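Local coordinates for putative major capsid protein (Cafeteriavirus-dependent mavirus, PDB 6G43), which forms the shell of the virophage particle as a double jelly-roll major capsid protein, probably packing as trimeric capsomers, at the interface of chains A and B. Coordinates in Å, arbitrary orientation; residue numbers count along the deposited sequence, not the author numbering. Chains: chain A/B, Putative major capsid protein.

Contact 1: the interface of chains A and B. Residues chain A 38-40; chain B 370, 431-434.
A:Tyr39 and B:Asp432 meet with both side chains turned alike: in each, CG sits opposite its own carbonyl carbon and beside its backbone N (chi1 -80° in A:Tyr39). The two side chains lie side by side and point the same way, and A:Tyr39 CD1 on the phenol ring comes 3.8 Å from B:Asp432 OD1, the ring and carboxylate standing nearly perpendicular. In this major capsid protein of the double jelly-roll family, the patch joins an A loop just ahead of strand 42-45 to the C-terminal end of the 3-10 helix 430-433 of B. The backbone carries the main polar link: A:Tyr39 N donates to B:Asp432 O over 2.8 Å, nearly straight at the hydrogen (163°) and on a lone pair in the carbonyl plane. The next helix-end carbonyl is taken by a side chain. A:Ser40 holds OG between its backbone N and carbonyl carbon (chi1 59°), and this hydroxyl gives a hydrogen bond of 3.0 Å to B:Leu433 O, arriving from above the carbonyl plane. Any partial negative charge at this helix end would favour both donors. Apolar contacts flank the bonds. On one flank, A:Pro38 CB rests 3.5 Å from B:Gly434 CA, where the B chain turns out of the helix with a positive phi and presents no side chain to the proline ring. On the other, B:Phe370 brings CE1 of its ring to 3.6 Å from A:Tyr39 CB. The rim of that phenyl ring also meets A:Ser40 N and B:Asp432 O in its plane.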
# COMPACT_ATOMS: atom_id res chain seq x y z
N PRO A 38 -8.24 14.22 -24.24
CA PRO A 38 -9.37 13.34 -24.54
C PRO A 38 -8.98 11.90 -24.92
O PRO A 38 -7.83 11.64 -25.27
CB PRO A 38 -10.08 14.03 -25.71
CG PRO A 38 -9.29 15.25 -26.05
CD PRO A 38 -7.97 15.15 -25.36
N TYR A 39 -9.97 11.01 -24.83
CA TYR A 39 -9.82 9.59 -25.19
C TYR A 39 -10.47 9.25 -26.55
O TYR A 39 -10.51 8.08 -26.93
CB TYR A 39 -10.41 8.71 -24.08
CG TYR A 39 -9.47 8.52 -22.90
CD1 TYR A 39 -9.22 9.57 -22.01
CD2 TYR A 39 -8.83 7.30 -22.69
CE1 TYR A 39 -8.36 9.40 -20.93
CE2 TYR A 39 -7.97 7.13 -21.61
CZ TYR A 39 -7.74 8.17 -20.74
OH TYR A 39 -6.89 8.00 -19.67
N SER A 40 -10.93 10.27 -27.27
CA SER A 40 -11.48 10.09 -28.62
C SER A 40 -10.40 10.20 -29.71
O SER A 40 -10.71 10.27 -30.90
CB SER A 40 -12.55 11.15 -28.87
OG SER A 40 -12.01 12.46 -28.73
N PHE B 370 -15.47 7.29 -28.88
CA PHE B 370 -14.83 6.11 -28.27
C PHE B 370 -14.98 4.78 -29.05
O PHE B 370 -14.67 3.72 -28.49
CB PHE B 370 -15.30 5.88 -26.81
CG PHE B 370 -15.06 7.04 -25.87
CD1 PHE B 370 -14.03 7.97 -26.07
CD2 PHE B 370 -15.85 7.17 -24.73
CE1 PHE B 370 -13.84 9.01 -25.18
CE2 PHE B 370 -15.65 8.21 -23.84
CZ PHE B 370 -14.64 9.13 -24.06
N SER B 431 -14.98 16.12 -20.73
CA SER B 431 -13.68 16.45 -21.31
C SER B 431 -12.98 15.27 -22.00
O SER B 431 -12.21 15.47 -22.93
CB SER B 431 -12.76 17.05 -20.25
OG SER B 431 -12.59 16.15 -19.16
N ASP B 432 -13.24 14.05 -21.52
CA ASP B 432 -12.71 12.83 -22.16
C ASP B 432 -13.27 12.60 -23.57
O ASP B 432 -12.61 11.97 -24.40
CB ASP B 432 -13.01 11.59 -21.31
CG ASP B 432 -12.32 11.61 -19.95
OD1 ASP B 432 -11.14 12.00 -19.86
OD2 ASP B 432 -12.97 11.20 -18.96
N LEU B 433 -14.49 13.09 -23.83
CA LEU B 433 -15.15 12.92 -25.12
C LEU B 433 -14.46 13.64 -26.28
O LEU B 433 -14.57 13.20 -27.43
CB LEU B 433 -16.61 13.37 -25.04
CG LEU B 433 -17.52 12.61 -24.06
CD1 LEU B 433 -18.83 13.35 -23.88
CD2 LEU B 433 -17.78 11.19 -24.55
N GLY B 434 -13.77 14.74 -25.99
CA GLY B 434 -13.04 15.51 -27.01
C GLY B 434 -13.95 16.07 -28.08
O GLY B 434 -13.68 15.94 -29.27

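Contact 2: the interface of chains A and B. Residues chain A 165, 178-179, 184; chain B 398-401.
This is a side-to-side interface between two copies of the double jelly-roll capsid protein, probably one of the joints that close the capsomer trimer; it fits a tyrosine of A against a B loop that leads into helix 401-405. A:Tyr184, on strand 183-186, reaches across phenol first: its OH donates a hydrogen bond of 2.7 Å to B:Leu398 O. The hydroxyl stands above the carbonyl plane, with an angle of 125° at the oxygen. The hydroxyl oxygen lies between this carbonyl, its acceptor, and the N-H of B:Gly401 at the start of the helix, a weak donor through a bent bond. With CG between the backbone N and the carbonyl carbon of A:Tyr184 (chi1 75°), the ring is sent towards chain B. A:Leu178 CB lies 3.8 Å above the ring plane, over its centre, bracing the ring from within A. In plane at the rim lie B:Leu398 O and B:Gly401 CA, the latter 4.0 Å from A:Tyr184 CE2. The branched end of B:Leu398, with CG opposite its backbone N (chi1 -177°), packs beside the hydroxyl, CG 3.7 Å from A:Tyr184 OH. Beyond the tyrosine, A:Gly179 CA lies 4.0 Å from B:Ala399 CA, a close approach of two backbones. The amide end of A:Gln165, extended beyond CG, comes up to the backbone of B:Asn400, with A:Gln165 CD 3.9 Å from B:Asn400 CA.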
# COMPACT_ATOMS: atom_id res chain seq x y z
N GLN A 165 -2.35 -17.30 -11.47
CA GLN A 165 -3.48 -16.79 -12.22
C GLN A 165 -4.20 -15.71 -11.41
O GLN A 165 -3.96 -15.57 -10.21
CB GLN A 165 -4.43 -17.94 -12.57
CG GLN A 165 -3.81 -18.98 -13.50
CD GLN A 165 -4.57 -20.29 -13.52
OE1 GLN A 165 -5.31 -20.57 -14.46
NE2 GLN A 165 -4.40 -21.10 -12.48
N LEU A 178 -1.55 -15.74 -16.36
CA LEU A 178 -2.72 -15.66 -17.23
C LEU A 178 -3.96 -15.30 -16.42
O LEU A 178 -4.12 -15.74 -15.29
CB LEU A 178 -2.92 -16.98 -17.98
CG LEU A 178 -1.73 -17.48 -18.81
CD1 LEU A 178 -2.10 -18.77 -19.52
CD2 LEU A 178 -1.26 -16.46 -19.83
N GLY A 179 -4.83 -14.48 -17.01
CA GLY A 179 -6.02 -13.99 -16.34
C GLY A 179 -5.71 -12.84 -15.40
O GLY A 179 -6.42 -12.62 -14.43
N TYR A 184 -5.26 -13.18 -23.40
CA TYR A 184 -4.64 -14.46 -23.73
C TYR A 184 -5.69 -15.48 -24.16
O TYR A 184 -6.89 -15.27 -23.97
CB TYR A 184 -3.89 -15.01 -22.50
CG TYR A 184 -4.83 -15.58 -21.46
CD1 TYR A 184 -5.58 -14.74 -20.63
CD2 TYR A 184 -5.00 -16.97 -21.33
CE1 TYR A 184 -6.46 -15.26 -19.70
CE2 TYR A 184 -5.88 -17.49 -20.39
CZ TYR A 184 -6.60 -16.64 -19.58
OH TYR A 184 -7.47 -17.15 -18.65
N LEU B 398 -11.71 -14.48 -18.75
CA LEU B 398 -11.44 -15.73 -18.03
C LEU B 398 -10.22 -15.55 -17.13
O LEU B 398 -9.12 -15.32 -17.62
CB LEU B 398 -11.21 -16.87 -19.03
CG LEU B 398 -10.98 -18.27 -18.45
CD1 LEU B 398 -12.17 -18.72 -17.60
CD2 LEU B 398 -10.71 -19.26 -19.57
N ALA B 399 -10.44 -15.67 -15.83
CA ALA B 399 -9.42 -15.39 -14.81
C ALA B 399 -8.47 -16.56 -14.51
O ALA B 399 -7.39 -16.33 -13.96
CB ALA B 399 -10.08 -14.91 -13.53
N ASN B 400 -8.88 -17.79 -14.83
CA ASN B 400 -8.08 -18.98 -14.50
C ASN B 400 -8.04 -19.99 -15.66
O ASN B 400 -8.42 -21.15 -15.52
CB ASN B 400 -8.59 -19.63 -13.20
CG ASN B 400 -10.04 -20.09 -13.28
OD1 ASN B 400 -10.78 -19.73 -14.19
ND2 ASN B 400 -10.44 -20.91 -12.32
N GLY B 401 -7.50 -19.53 -16.79
CA GLY B 401 -7.42 -20.32 -18.02
C GLY B 401 -6.67 -21.64 -17.92
O GLY B 401 -7.07 -22.62 -18.56

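Contact 1 and contact 2 have C-alpha centres about 30 Å apart and share no residue, so the same pair of chains is pinned at two separate places. At both, segments from the earlier part of chain A meet later segments of chain B that fall in the V20 C-terminal family region. The surfaces used by the two copies therefore differ, and the interface is not an exact two-fold. With three copies in the deposited assembly, such unlike pairing suits a closed ring in which each subunit offers one surface to each neighbour, and widely spaced contacts would limit hinging between subunits.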